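Local coordinates for uncharacterized protein (Vibrio parahaemolyticus, PDB 1ZBP) that is of unknown function but belongs to the ImpE family, whose members are associated with bacterial type VI secretion, at residues Glu39-Ile43 against Ser183-Trp189; Ala50-Met55 against Leu71-Val75. All coordinates share one frame. Numbering follows the deposited sequence.

Contact 1 (Glu39-Ile43 against Ser183-Trp189); sequences ELLCI and SLLESVW
Leu185 lies over the Glu39-Cys42 turn of helix 31-44. With Glu39 CA 5.1 Å from Leu185 CA, Glu39 CG reaches Leu185 CB at 3.5 Å, and in its t,p rotamer Leu185 brings CD1 to 3.6 Å from Cys42 CB and 4.0 Å from Ile43 CG1. Residues 184-187 have helical backbone angles, and Trp189 begins strand 189-196. The linker from strand 173-178 thus lays this short segment against the N-terminal helices, whose antiparallel pairing and sequence are consistent with tetratricopeptide-like repeats, and ties them to the eight-stranded sheet. Small Cys42 lets Trp189 (m rotamer) come close: CH2 is 3.4 Å from Cys42 CB, and Cys42 SG sits 4.6 Å from the six-membered ring centroid, an oblique sulfur-aromatic contact. Branched Ile43 (m,t) meets Val188, CG1 to CG2 3.9 Å. Leu40 starts away from the linker, yet its CD2 comes to 4.3 Å from Leu184 CD1, while its side chain also packs on Leu17 and Leu20 of helix 13-25.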
ATOM      1  N   GLU A  39      -7.555  14.145  -1.537  1.00 42.83           N
ATOM      2  CA  GLU A  39      -6.330  13.500  -1.079  1.00 44.03           C
ATOM      3  C   GLU A  39      -6.497  12.989   0.344  1.00 43.17           C
ATOM      4  O   GLU A  39      -6.231  11.816   0.628  1.00 42.58           O
ATOM      5  CB  GLU A  39      -5.138  14.463  -1.161  1.00 44.68           C
ATOM      6  CG  GLU A  39      -4.493  14.522  -2.537  1.00 48.30           C
ATOM      7  CD  GLU A  39      -3.263  15.413  -2.578  1.00 50.80           C
ATOM      8  OE1 GLU A  39      -2.490  15.315  -3.552  1.00 48.97           O
ATOM      9  OE2 GLU A  39      -3.073  16.223  -1.645  1.00 54.17           O
ATOM     10  N   LEU A  40      -6.963  13.862   1.233  1.00 42.89           N
ATOM     11  CA  LEU A  40      -7.163  13.489   2.630  1.00 44.29           C
ATOM     12  C   LEU A  40      -8.290  12.473   2.801  1.00 44.02           C
ATOM     13  O   LEU A  40      -8.460  11.893   3.878  1.00 45.26           O
ATOM     14  CB  LEU A  40      -7.427  14.742   3.476  1.00 45.98           C
ATOM     15  CG  LEU A  40      -6.365  15.855   3.334  1.00 45.65           C
ATOM     16  CD1 LEU A  40      -6.686  17.012   4.270  1.00 45.08           C
ATOM     17  CD2 LEU A  40      -4.978  15.296   3.634  1.00 44.71           C
ATOM     18  N   LEU A  41      -9.064  12.258   1.742  1.00 43.86           N
ATOM     19  CA  LEU A  41     -10.153  11.279   1.781  1.00 43.85           C
ATOM     20  C   LEU A  41      -9.597   9.879   1.503  1.00 43.07           C
ATOM     21  O   LEU A  41     -10.069   8.880   2.059  1.00 39.65           O
ATOM     22  CB  LEU A  41     -11.221  11.628   0.743  1.00 45.85           C
ATOM     23  CG  LEU A  41     -12.260  12.653   1.218  1.00 47.77           C
ATOM     24  CD1 LEU A  41     -13.146  13.065   0.053  1.00 49.52           C
ATOM     25  CD2 LEU A  41     -13.104  12.054   2.346  1.00 46.57           C
ATOM     26  N   CYS A  42      -8.592   9.815   0.634  1.00 42.97           N
ATOM     27  CA  CYS A  42      -7.968   8.537   0.310  1.00 43.71           C
ATOM     28  C   CYS A  42      -7.151   8.041   1.506  1.00 42.90           C
ATOM     29  O   CYS A  42      -7.111   6.839   1.787  1.00 42.04           O
ATOM     30  CB  CYS A  42      -7.085   8.679  -0.926  1.00 42.62           C
ATOM     31  SG  CYS A  42      -8.046   9.021  -2.407  1.00 43.70           S
ATOM     32  N   ILE A  43      -6.515   8.971   2.213  1.00 41.84           N
ATOM     33  CA  ILE A  43      -5.727   8.625   3.383  1.00 40.72           C
ATOM     34  C   ILE A  43      -6.646   8.054   4.468  1.00 41.24           C
ATOM     35  O   ILE A  43      -6.277   7.122   5.182  1.00 40.83           O
ATOM     36  CB  ILE A  43      -4.984   9.861   3.948  1.00 39.76           C
ATOM     37  CG1 ILE A  43      -4.008  10.408   2.913  1.00 35.21           C
ATOM     38  CG2 ILE A  43      -4.218   9.475   5.208  1.00 39.98           C
ATOM     39  CD1 ILE A  43      -3.305  11.667   3.350  1.00 35.22           C
ATOM     40  N   SER A 183       3.359  15.372  -2.789  1.00 32.77           N
ATOM     41  CA  SER A 183       1.976  15.744  -2.549  1.00 31.29           C
ATOM     42  C   SER A 183       1.545  15.043  -1.281  1.00 30.56           C
ATOM     43  O   SER A 183       2.176  14.076  -0.874  1.00 29.18           O
ATOM     44  CB  SER A 183       1.106  15.254  -3.697  1.00 33.04           C
ATOM     45  OG  SER A 183       0.850  13.863  -3.540  1.00 32.27           O
ATOM     46  N   LEU A 184       0.462  15.525  -0.678  1.00 30.06           N
ATOM     47  CA  LEU A 184      -0.076  14.967   0.559  1.00 30.40           C
ATOM     48  C   LEU A 184      -0.357  13.461   0.449  1.00 32.32           C
ATOM     49  O   LEU A 184       0.217  12.648   1.184  1.00 33.19           O
ATOM     50  CB  LEU A 184      -1.381  15.690   0.930  1.00 31.58           C
ATOM     51  CG  LEU A 184      -1.419  17.229   0.885  1.00 34.32           C
ATOM     52  CD1 LEU A 184      -2.858  17.702   0.810  1.00 37.01           C
ATOM     53  CD2 LEU A 184      -0.721  17.824   2.117  1.00 34.00           C
ATOM     54  N   LEU A 185      -1.255  13.096  -0.462  1.00 32.79           N
ATOM     55  CA  LEU A 185      -1.625  11.695  -0.654  1.00 31.64           C
ATOM     56  C   LEU A 185      -0.420  10.811  -0.988  1.00 31.28           C
ATOM     57  O   LEU A 185      -0.299   9.691  -0.484  1.00 29.84           O
ATOM     58  CB  LEU A 185      -2.671  11.587  -1.759  1.00 32.05           C
ATOM     59  CG  LEU A 185      -3.156  10.186  -2.151  1.00 34.25           C
ATOM     60  CD1 LEU A 185      -3.527   9.376  -0.907  1.00 33.92           C
ATOM     61  CD2 LEU A 185      -4.346  10.323  -3.077  1.00 34.73           C
ATOM     62  N   GLU A 186       0.471  11.309  -1.839  1.00 28.89           N
ATOM     63  CA  GLU A 186       1.644  10.532  -2.203  1.00 30.52           C
ATOM     64  C   GLU A 186       2.491  10.112  -0.998  1.00 30.31           C
ATOM     65  O   GLU A 186       3.366   9.257  -1.121  1.00 30.18           O
ATOM     66  CB  GLU A 186       2.507  11.297  -3.214  1.00 31.73           C
ATOM     67  CG  GLU A 186       1.859  11.502  -4.574  1.00 31.97           C
ATOM     68  CD  GLU A 186       2.861  11.958  -5.617  1.00 34.64           C
ATOM     69  OE1 GLU A 186       3.990  12.298  -5.224  1.00 35.60           O
ATOM     70  OE2 GLU A 186       2.534  11.978  -6.826  1.00 39.38           O
ATOM     71  N   SER A 187       2.235  10.702   0.167  1.00 29.04           N
ATOM     72  CA  SER A 187       2.993  10.331   1.360  1.00 28.58           C
ATOM     73  C   SER A 187       2.690   8.877   1.748  1.00 27.67           C
ATOM     74  O   SER A 187       3.584   8.173   2.228  1.00 28.73           O
ATOM     75  CB  SER A 187       2.686  11.284   2.527  1.00 26.38           C
ATOM     76  OG  SER A 187       1.305  11.305   2.834  1.00 31.51           O
ATOM     77  N   VAL A 188       1.447   8.429   1.530  1.00 26.35           N
ATOM     78  CA  VAL A 188       1.060   7.038   1.829  1.00 25.74           C
ATOM     79  C   VAL A 188       0.866   6.164   0.568  1.00 26.21           C
ATOM     80  O   VAL A 188       0.855   4.939   0.668  1.00 27.96           O
ATOM     81  CB  VAL A 188      -0.225   6.943   2.737  1.00 24.50           C
ATOM     82  CG1 VAL A 188       0.083   7.485   4.132  1.00 27.66           C
ATOM     83  CG2 VAL A 188      -1.373   7.704   2.128  1.00 24.80           C
ATOM     84  N   TRP A 189       0.693   6.789  -0.601  1.00 25.35           N
ATOM     85  CA  TRP A 189       0.568   6.072  -1.890  1.00 25.03           C
ATOM     86  C   TRP A 189       1.714   6.644  -2.715  1.00 26.03           C
ATOM     87  O   TRP A 189       1.529   7.592  -3.492  1.00 26.83           O
ATOM     88  CB  TRP A 189      -0.771   6.359  -2.593  1.00 24.36           C
ATOM     89  CG  TRP A 189      -1.964   5.726  -1.908  1.00 24.32           C
ATOM     90  CD1 TRP A 189      -1.930   4.869  -0.857  1.00 26.56           C
ATOM     91  CD2 TRP A 189      -3.349   5.895  -2.240  1.00 24.83           C
ATOM     92  NE1 TRP A 189      -3.207   4.491  -0.502  1.00 26.32           N
ATOM     93  CE2 TRP A 189      -4.097   5.112  -1.333  1.00 25.66           C
ATOM     94  CE3 TRP A 189      -4.032   6.635  -3.216  1.00 25.49           C
ATOM     95  CZ2 TRP A 189      -5.493   5.045  -1.363  1.00 26.32           C
ATOM     96  CZ3 TRP A 189      -5.422   6.568  -3.250  1.00 27.71           C
ATOM     97  CH2 TRP A 189      -6.137   5.779  -2.326  1.00 28.19           C
TER

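Contact 2 (Ala50-Met55 against Leu71-Val75); sequences ADEQLM and LRHLV
Residues 50-55 and 71-75 are regular α-helix throughout, parts of helix 47-60 and helix 65-84. The short axes run nearly antiparallel, at 163° (signed crossing angle -163°), and approach to 10.0 Å; the closest CA pair is Asp51 and Arg72, 6.3 Å apart. Two consecutive antiparallel helices packed in this way are consistent with the tetratricopeptide-like repeats suggested by the sequence, helix 47-60 closing one repeat and helix 65-84 following it. On the buried side, Leu54 (m,t) reaches across one helical turn of its partner: its CD2 is 3.6 Å from Leu71 CB and its CD1 4.0 Å from Val75 CG2. Val75 in the t rotamer also faces Ala50, CG2 to CB 4.3 Å, where a methyl suits the tight space beside helix 31-44. Towards solvent, Asp51 (t) and Arg72 both start sideways and converge at their ends: Arg72 NH2 donates to Asp51 OD1 at 2.8 Å in a salt bridge, with the carboxylate oxygen near the guanidinium plane. The aliphatic part of Arg72 covers Leu54 (CD to CB 3.8 Å), and selenomethionine Met55 lays CG over one guanidinium face, 3.7 Å from NH2. A leucine-valine-alanine seam thus supplies apolar burial, while the ion pair at its border adds a directional link between the two helices.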
ATOM      1  N   ALA A  50     -14.406   9.621  -1.762  1.00 46.63           N
ATOM      2  CA  ALA A  50     -13.328  10.165  -2.589  1.00 45.90           C
ATOM      3  C   ALA A  50     -13.681  10.056  -4.068  1.00 44.54           C
ATOM      4  O   ALA A  50     -13.413  10.961  -4.854  1.00 44.65           O
ATOM      5  CB  ALA A  50     -12.018   9.419  -2.310  1.00 43.09           C
ATOM      6  N   ASP A  51     -14.287   8.938  -4.440  1.00 44.38           N
ATOM      7  CA  ASP A  51     -14.666   8.716  -5.820  1.00 45.08           C
ATOM      8  C   ASP A  51     -15.784   9.696  -6.180  1.00 45.53           C
ATOM      9  O   ASP A  51     -15.759  10.307  -7.246  1.00 44.18           O
ATOM     10  CB  ASP A  51     -15.104   7.262  -5.999  1.00 45.19           C
ATOM     11  CG  ASP A  51     -15.015   6.804  -7.429  1.00 46.15           C
ATOM     12  OD1 ASP A  51     -14.004   7.117  -8.101  1.00 46.16           O
ATOM     13  OD2 ASP A  51     -15.953   6.109  -7.875  1.00 47.64           O
ATOM     14  N   GLU A  52     -16.744   9.865  -5.273  1.00 46.00           N
ATOM     15  CA  GLU A  52     -17.855  10.793  -5.481  1.00 48.18           C
ATOM     16  C   GLU A  52     -17.315  12.191  -5.779  1.00 47.66           C
ATOM     17  O   GLU A  52     -17.779  12.861  -6.698  1.00 47.11           O
ATOM     18  CB  GLU A  52     -18.740  10.843  -4.231  1.00 52.75           C
ATOM     19  CG  GLU A  52     -20.080  11.539  -4.422  1.00 57.50           C
ATOM     20  CD  GLU A  52     -20.940  10.854  -5.462  1.00 61.70           C
ATOM     21  OE1 GLU A  52     -21.157   9.625  -5.333  1.00 63.46           O
ATOM     22  OE2 GLU A  52     -21.400  11.541  -6.404  1.00 64.15           O
ATOM     23  N   GLN A  53     -16.332  12.632  -5.002  1.00 46.98           N
ATOM     24  CA  GLN A  53     -15.744  13.952  -5.204  1.00 46.26           C
ATOM     25  C   GLN A  53     -14.942  14.026  -6.506  1.00 46.11           C
ATOM     26  O   GLN A  53     -14.868  15.075  -7.141  1.00 43.64           O
ATOM     27  CB  GLN A  53     -14.849  14.313  -4.016  1.00 46.10           C
ATOM     28  CG  GLN A  53     -15.607  14.451  -2.698  1.00 47.18           C
ATOM     29  CD  GLN A  53     -16.549  15.648  -2.676  1.00 46.32           C
ATOM     30  OE1 GLN A  53     -16.116  16.799  -2.740  1.00 45.67           O
ATOM     31  NE2 GLN A  53     -17.845  15.377  -2.594  1.00 44.87           N
ATOM     32  N   LEU A  54     -14.338  12.910  -6.899  1.00 46.42           N
ATOM     33  CA  LEU A  54     -13.559  12.871  -8.130  1.00 46.27           C
ATOM     34  C   LEU A  54     -14.482  12.963  -9.348  1.00 47.36           C
ATOM     35  O   LEU A  54     -14.103  13.500 -10.385  1.00 47.10           O
ATOM     36  CB  LEU A  54     -12.720  11.586  -8.187  1.00 44.29           C
ATOM     37  CG  LEU A  54     -11.498  11.541  -7.263  1.00 40.73           C
ATOM     38  CD1 LEU A  54     -11.021  10.117  -7.045  1.00 35.61           C
ATOM     39  CD2 LEU A  54     -10.414  12.405  -7.861  1.00 39.43           C
HETATM   40  N   MSE A  55     -15.697  12.439  -9.230  1.00 49.79           N
HETATM   41  CA  MSE A  55     -16.629  12.506 -10.345  1.00 52.07           C
HETATM   42  C   MSE A  55     -17.126  13.947 -10.492  1.00 51.46           C
HETATM   43  O   MSE A  55     -17.310  14.435 -11.609  1.00 53.13           O
HETATM   44  CB  MSE A  55     -17.810  11.546 -10.134  1.00 56.00           C
HETATM   45  CG  MSE A  55     -17.432  10.059 -10.170  1.00 62.02           C
HETATM   46 SE   MSE A  55     -18.950   8.820 -10.337  1.00 73.15          SE
HETATM   47  CE  MSE A  55     -19.276   8.375  -8.474  1.00 67.03           C
ATOM     48  N   LEU A  71      -6.461   9.498 -10.205  1.00 37.73           N
ATOM     49  CA  LEU A  71      -6.856   9.256  -8.809  1.00 36.12           C
ATOM     50  C   LEU A  71      -7.993   8.239  -8.751  1.00 36.79           C
ATOM     51  O   LEU A  71      -8.097   7.457  -7.800  1.00 37.16           O
ATOM     52  CB  LEU A  71      -7.331  10.551  -8.133  1.00 36.18           C
ATOM     53  CG  LEU A  71      -6.367  11.432  -7.327  1.00 39.34           C
ATOM     54  CD1 LEU A  71      -5.939  10.721  -6.049  1.00 38.55           C
ATOM     55  CD2 LEU A  71      -5.161  11.785  -8.173  1.00 39.48           C
ATOM     56  N   ARG A  72      -8.870   8.265  -9.752  1.00 36.88           N
ATOM     57  CA  ARG A  72      -9.983   7.326  -9.784  1.00 36.87           C
ATOM     58  C   ARG A  72      -9.417   5.913  -9.839  1.00 36.41           C
ATOM     59  O   ARG A  72      -9.864   5.021  -9.114  1.00 35.37           O
ATOM     60  CB  ARG A  72     -10.865   7.600 -10.995  1.00 38.47           C
ATOM     61  CG  ARG A  72     -11.630   8.894 -10.876  1.00 42.10           C
ATOM     62  CD  ARG A  72     -13.072   8.613 -10.553  1.00 43.58           C
ATOM     63  NE  ARG A  72     -13.762   8.092 -11.723  1.00 46.14           N
ATOM     64  CZ  ARG A  72     -14.858   7.349 -11.675  1.00 46.16           C
ATOM     65  NH1 ARG A  72     -15.407   6.933 -12.803  1.00 45.87           N
ATOM     66  NH2 ARG A  72     -15.395   7.016 -10.505  1.00 45.28           N
ATOM     67  N   HIS A  73      -8.422   5.720 -10.698  1.00 36.55           N
ATOM     68  CA  HIS A  73      -7.761   4.429 -10.842  1.00 37.44           C
ATOM     69  C   HIS A  73      -7.090   3.998  -9.532  1.00 35.44           C
ATOM     70  O   HIS A  73      -7.187   2.842  -9.138  1.00 35.38           O
ATOM     71  CB  HIS A  73      -6.719   4.511 -11.956  1.00 40.55           C
ATOM     72  CG  HIS A  73      -7.308   4.757 -13.315  1.00 44.35           C
ATOM     73  ND1 HIS A  73      -6.574   5.277 -14.359  1.00 47.18           N
ATOM     74  CD2 HIS A  73      -8.549   4.533 -13.799  1.00 43.84           C
ATOM     75  CE1 HIS A  73      -7.343   5.366 -15.432  1.00 46.43           C
ATOM     76  NE2 HIS A  73      -8.546   4.921 -15.117  1.00 46.51           N
ATOM     77  N   LEU A  74      -6.419   4.926  -8.860  1.00 34.86           N
ATOM     78  CA  LEU A  74      -5.766   4.605  -7.598  1.00 35.04           C
ATOM     79  C   LEU A  74      -6.796   4.224  -6.554  1.00 35.49           C
ATOM     80  O   LEU A  74      -6.589   3.274  -5.796  1.00 33.88           O
ATOM     81  CB  LEU A  74      -4.931   5.789  -7.103  1.00 35.88           C
ATOM     82  CG  LEU A  74      -3.520   5.920  -7.697  1.00 37.21           C
ATOM     83  CD1 LEU A  74      -2.539   5.105  -6.881  1.00 36.96           C
ATOM     84  CD2 LEU A  74      -3.516   5.455  -9.142  1.00 40.01           C
ATOM     85  N   VAL A  75      -7.910   4.958  -6.520  1.00 35.56           N
ATOM     86  CA  VAL A  75      -8.976   4.676  -5.560  1.00 35.43           C
ATOM     87  C   VAL A  75      -9.581   3.305  -5.831  1.00 36.06           C
ATOM     88  O   VAL A  75      -9.957   2.593  -4.894  1.00 38.40           O
ATOM     89  CB  VAL A  75     -10.074   5.754  -5.612  1.00 35.64           C
ATOM     90  CG1 VAL A  75     -11.341   5.261  -4.941  1.00 36.35           C
ATOM     91  CG2 VAL A  75      -9.581   7.002  -4.904  1.00 36.23           C
TER

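Overall arrangement
Contact 1 joins parts of the chain far apart in sequence, 39-43 and 183-189, and contact 2, between the neighbouring helices 47-60 and 65-84, is nested within the loop that contact 1 closes. Their centres are 12 Å apart, on the same side of the chain's centre, and they touch directly: Leu185 CD2 lies 3.4 Å from Leu71 CD1, Cys42 SG 3.6 Å from Val75 CG2, and Leu41 CB 3.9 Å from Ala50 CB. Helix 31-44 therefore packs on both helices of contact 2 while also meeting the linker that leads into strand 189-196. The touching apolar side chains join the helical N-terminal part to the linker that enters the β-rich part, and probably help set how the two are placed.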